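Local coordinates for protein toluene, o-xylene monooxygenase oxygenase subunit (Pseudomonas stutzeri, PDB 2INC) that is a subunit of the toluene/o-xylene monooxygenase hydroxylase, an enzyme complex that probably uses molecular oxygen to hydroxylate aromatic hydrocarbons, at residues E286-C297 / I307-R318. Residues are numbered along the deposited sequence; the frame is centred on the assembly and turned at random.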
loop_
_atom_site.group_PDB
_atom_site.type_symbol
_atom_site.label_atom_id
_atom_site.label_comp_id
_atom_site.label_asym_id
_atom_site.label_seq_id
_atom_site.Cartn_x
_atom_site.Cartn_y
_atom_site.Cartn_z
ATOM N N GLU B 286 -44.060 15.315 -10.987
ATOM C CA GLU B 286 -43.956 16.707 -10.497
ATOM C C GLU B 286 -45.051 17.166 -9.500
ATOM O O GLU B 286 -44.732 17.800 -8.490
ATOM C CB GLU B 286 -43.833 17.703 -11.676
ATOM C CG GLU B 286 -42.568 18.543 -11.610
ATOM C CD GLU B 286 -42.551 19.739 -12.596
ATOM O OE1 GLU B 286 -41.509 20.443 -12.712
ATOM O OE2 GLU B 286 -43.593 19.965 -13.263
ATOM N N PRO B 287 -46.338 16.882 -9.770
ATOM C CA PRO B 287 -47.367 17.291 -8.790
ATOM C C PRO B 287 -47.240 16.662 -7.387
ATOM O O PRO B 287 -47.576 17.314 -6.381
ATOM C CB PRO B 287 -48.671 16.773 -9.425
ATOM C CG PRO B 287 -48.378 16.598 -10.847
ATOM C CD PRO B 287 -46.949 16.192 -10.920
ATOM N N LEU B 288 -46.790 15.405 -7.315
ATOM C CA LEU B 288 -46.529 14.756 -5.996
ATOM C C LEU B 288 -45.340 15.351 -5.287
ATOM O O LEU B 288 -45.310 15.386 -4.053
ATOM C CB LEU B 288 -46.282 13.261 -6.139
ATOM C CG LEU B 288 -47.496 12.350 -6.258
ATOM C CD1 LEU B 288 -47.049 10.919 -6.536
ATOM C CD2 LEU B 288 -48.334 12.399 -5.000
ATOM N N ALA B 289 -44.350 15.788 -6.060
ATOM C CA ALA B 289 -43.193 16.488 -5.511
ATOM C C ALA B 289 -43.606 17.861 -4.961
ATOM O O ALA B 289 -43.123 18.280 -3.921
ATOM C CB ALA B 289 -42.126 16.682 -6.581
ATOM N N ASP B 290 -44.483 18.556 -5.675
ATOM C CA ASP B 290 -45.080 19.782 -5.162
ATOM C C ASP B 290 -45.775 19.536 -3.861
ATOM O O ASP B 290 -45.518 20.244 -2.910
ATOM C CB ASP B 290 -46.037 20.400 -6.159
ATOM C CG ASP B 290 -45.300 21.032 -7.341
ATOM O OD1 ASP B 290 -44.063 21.234 -7.235
ATOM O OD2 ASP B 290 -45.956 21.333 -8.370
ATOM N N LYS B 291 -46.651 18.549 -3.809
ATOM C CA LYS B 291 -47.331 18.231 -2.578
ATOM C C LYS B 291 -46.324 18.018 -1.436
ATOM O O LYS B 291 -46.527 18.494 -0.322
ATOM C CB LYS B 291 -48.173 16.962 -2.755
ATOM C CG LYS B 291 -49.644 17.198 -3.131
ATOM C CD LYS B 291 -50.516 15.891 -3.013
ATOM C CE LYS B 291 -50.166 15.082 -1.760
ATOM N NZ LYS B 291 -49.427 13.851 -2.137
ATOM N N ALA B 292 -45.225 17.335 -1.736
ATOM C CA ALA B 292 -44.178 17.002 -0.754
ATOM C C ALA B 292 -43.544 18.212 -0.112
ATOM O O ALA B 292 -43.488 18.311 1.128
ATOM C CB ALA B 292 -43.104 16.109 -1.441
ATOM N N ILE B 293 -43.042 19.113 -0.978
ATOM C CA ILE B 293 -42.422 20.373 -0.613
ATOM C C ILE B 293 -43.438 21.223 0.138
ATOM O O ILE B 293 -43.124 21.775 1.223
ATOM C CB ILE B 293 -41.936 21.147 -1.895
ATOM C CG1 ILE B 293 -40.729 20.440 -2.524
ATOM C CG2 ILE B 293 -41.566 22.576 -1.527
ATOM C CD1 ILE B 293 -40.331 20.997 -3.924
ATOM N N GLU B 294 -44.658 21.293 -0.398
ATOM C CA GLU B 294 -45.692 22.116 0.212
ATOM C C GLU B 294 -45.906 21.684 1.647
ATOM O O GLU B 294 -45.863 22.537 2.518
ATOM C CB GLU B 294 -46.988 22.114 -0.607
ATOM C CG GLU B 294 -46.879 23.085 -1.819
ATOM C CD GLU B 294 -47.936 22.812 -2.923
ATOM O OE1 GLU B 294 -48.889 22.069 -2.644
ATOM O OE2 GLU B 294 -47.767 23.291 -4.076
ATOM N N ALA B 295 -46.082 20.380 1.897
ATOM C CA ALA B 295 -46.488 19.914 3.221
ATOM C C ALA B 295 -45.369 20.085 4.235
ATOM O O ALA B 295 -45.615 20.434 5.396
ATOM C CB ALA B 295 -46.890 18.508 3.186
ATOM N N TYR B 296 -44.136 19.830 3.795
ATOM C CA TYR B 296 -42.994 19.871 4.689
ATOM C C TYR B 296 -42.608 21.315 4.993
ATOM O O TYR B 296 -42.557 21.714 6.124
ATOM C CB TYR B 296 -41.822 19.078 4.063
ATOM C CG TYR B 296 -40.562 18.998 4.909
ATOM C CD1 TYR B 296 -40.385 17.972 5.824
ATOM C CD2 TYR B 296 -39.536 19.918 4.745
ATOM C CE1 TYR B 296 -39.246 17.882 6.607
ATOM C CE2 TYR B 296 -38.362 19.856 5.542
ATOM C CZ TYR B 296 -38.230 18.824 6.463
ATOM O OH TYR B 296 -37.096 18.687 7.248
ATOM N N CYS B 297 -42.388 22.106 3.958
ATOM C CA CYS B 297 -41.878 23.430 4.138
ATOM C C CYS B 297 -42.905 24.391 4.721
ATOM O O CYS B 297 -42.538 25.311 5.421
ATOM C CB CYS B 297 -41.338 23.955 2.816
ATOM S SG CYS B 297 -39.829 23.089 2.282
ATOM N N ILE B 307 -41.169 27.112 0.709
ATOM C CA ILE B 307 -41.887 26.453 -0.396
ATOM C C ILE B 307 -41.520 27.023 -1.742
ATOM O O ILE B 307 -41.189 26.285 -2.654
ATOM C CB ILE B 307 -43.411 26.543 -0.236
ATOM C CG1 ILE B 307 -43.865 25.813 1.023
ATOM C CG2 ILE B 307 -44.108 25.929 -1.418
ATOM C CD1 ILE B 307 -45.310 26.157 1.418
ATOM N N VAL B 308 -41.622 28.337 -1.881
ATOM C CA VAL B 308 -41.258 29.026 -3.122
ATOM C C VAL B 308 -39.827 28.773 -3.552
ATOM O O VAL B 308 -39.596 28.454 -4.718
ATOM C CB VAL B 308 -41.567 30.537 -3.040
ATOM C CG1 VAL B 308 -40.805 31.335 -4.125
ATOM C CG2 VAL B 308 -43.082 30.732 -3.159
ATOM N N GLU B 309 -38.872 28.884 -2.626
ATOM C CA GLU B 309 -37.468 28.604 -2.969
ATOM C C GLU B 309 -37.203 27.118 -3.248
ATOM O O GLU B 309 -36.575 26.817 -4.237
ATOM C CB GLU B 309 -36.488 29.124 -1.925
ATOM C CG GLU B 309 -36.476 30.649 -1.801
ATOM C CD GLU B 309 -35.544 31.127 -0.699
ATOM O OE1 GLU B 309 -35.388 30.398 0.318
ATOM O OE2 GLU B 309 -34.940 32.225 -0.844
ATOM N N ALA B 310 -37.711 26.208 -2.413
ATOM C CA ALA B 310 -37.541 24.749 -2.693
ATOM C C ALA B 310 -38.093 24.437 -4.094
ATOM O O ALA B 310 -37.448 23.759 -4.898
ATOM C CB ALA B 310 -38.207 23.873 -1.607
ATOM N N LYS B 311 -39.242 25.012 -4.435
ATOM C CA LYS B 311 -39.887 24.686 -5.700
ATOM C C LYS B 311 -39.098 25.125 -6.894
ATOM O O LYS B 311 -38.973 24.345 -7.837
ATOM C CB LYS B 311 -41.298 25.259 -5.783
ATOM C CG LYS B 311 -42.364 24.418 -5.116
ATOM C CD LYS B 311 -43.773 25.019 -5.324
ATOM C CE LYS B 311 -44.798 24.150 -4.609
ATOM N NZ LYS B 311 -46.170 24.729 -4.799
ATOM N N SER B 312 -38.529 26.338 -6.869
ATOM C CA SER B 312 -37.816 26.817 -8.068
ATOM C C SER B 312 -36.418 26.227 -8.198
ATOM O O SER B 312 -35.911 26.079 -9.306
ATOM C CB SER B 312 -37.774 28.357 -8.127
ATOM O OG SER B 312 -37.094 28.865 -7.008
ATOM N N ALA B 313 -35.786 25.925 -7.064
ATOM C CA ALA B 313 -34.446 25.319 -7.065
ATOM C C ALA B 313 -34.508 23.915 -7.621
ATOM O O ALA B 313 -33.676 23.551 -8.420
ATOM C CB ALA B 313 -33.850 25.308 -5.660
ATOM N N SER B 314 -35.500 23.134 -7.205
ATOM C CA SER B 314 -35.689 21.798 -7.751
ATOM C C SER B 314 -36.139 21.798 -9.220
ATOM O O SER B 314 -35.670 20.995 -9.999
ATOM C CB SER B 314 -36.639 20.985 -6.871
ATOM O OG SER B 314 -37.925 21.564 -6.814
ATOM N N ARG B 315 -37.036 22.702 -9.621
ATOM C CA ARG B 315 -37.414 22.795 -11.022
ATOM C C ARG B 315 -36.206 23.193 -11.844
ATOM O O ARG B 315 -36.031 22.700 -12.961
ATOM C CB ARG B 315 -38.548 23.821 -11.221
ATOM C CG ARG B 315 -39.856 23.294 -10.691
ATOM C CD ARG B 315 -40.913 24.368 -10.587
ATOM N NE ARG B 315 -42.018 23.868 -9.777
ATOM C CZ ARG B 315 -43.007 24.627 -9.323
ATOM N NH1 ARG B 315 -43.019 25.927 -9.605
ATOM N NH2 ARG B 315 -43.989 24.093 -8.580
ATOM N N TYR B 316 -35.352 24.045 -11.283
ATOM C CA TYR B 316 -34.158 24.513 -12.001
ATOM C C TYR B 316 -33.160 23.405 -12.402
ATOM O O TYR B 316 -32.478 23.482 -13.427
ATOM C CB TYR B 316 -33.427 25.583 -11.186
ATOM C CG TYR B 316 -32.425 26.353 -11.991
ATOM C CD1 TYR B 316 -32.832 27.129 -13.072
ATOM C CD2 TYR B 316 -31.075 26.311 -11.679
ATOM C CE1 TYR B 316 -31.908 27.857 -13.814
ATOM C CE2 TYR B 316 -30.144 27.018 -12.411
ATOM C CZ TYR B 316 -30.566 27.788 -13.484
ATOM O OH TYR B 316 -29.644 28.509 -14.242
ATOM N N VAL B 317 -33.063 22.391 -11.546
ATOM C CA VAL B 317 -32.265 21.209 -11.821
ATOM C C VAL B 317 -32.689 20.577 -13.153
ATOM O O VAL B 317 -31.832 20.303 -14.008
ATOM C CB VAL B 317 -32.406 20.219 -10.657
ATOM C CG1 VAL B 317 -31.695 18.869 -10.965
ATOM C CG2 VAL B 317 -31.875 20.872 -9.404
ATOM N N ARG B 318 -33.995 20.370 -13.331
ATOM C CA ARG B 318 -34.536 19.767 -14.544
ATOM C C ARG B 318 -34.460 20.728 -15.741
ATOM O O ARG B 318 -34.124 20.309 -16.858
ATOM C CB ARG B 318 -35.955 19.266 -14.320
ATOM C CG ARG B 318 -36.052 18.060 -13.355
ATOM C CD ARG B 318 -37.474 17.458 -13.286
ATOM N NE ARG B 318 -38.403 18.411 -12.701
ATOM C CZ ARG B 318 -38.473 18.694 -11.399
ATOM N NH1 ARG B 318 -37.684 18.078 -10.518
ATOM N NH2 ARG B 318 -39.335 19.618 -10.974
#
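Extended beyond CG, Glu286 reaches across to Arg318, whose chain turns at CG-CD (chi3 -66°) and brings NH2 back to meet it. Arg318 NH2 gives Glu286 OE1 a hydrogen bond of 2.9 Å on the anti lone pair, in the guanidinium plane, while the carboxylate stands nearly upright to that plane (84°). Arg318 NH1 is also hydrogen-bonded to Leu217 O. With an alanine at Glu286, Arg318 NH2 would probably lose its acidic mate. One turn further along 286-297, Asp290 OD1 accepts from Arg315 NH2 at 3.2 Å, from above the carboxylate plane; Lys311 CB lies over one face of that guanidinium. A further pairing of Lys311 NZ with Glu294 OE2 is doubtful, because the two atoms are modelled too close together. Next to these salt bridges, Ile293 is a knob among Ile307, Ala310, Lys311 and Ser314, its CG2 3.6 Å from Ala310 CB and its CD1 near Ser314 OG. Cys297 CB packs on Ile307 CG1 at 3.6 Å, where the backbones come closest. The segments belong to helices 274-299 and 303-319, a helical hairpin, their axes roughly antiparallel (149°); helix 208-237 touches both, at Ala289 and Ala313, and helix 190-202 packs against Leu288 and Ala292.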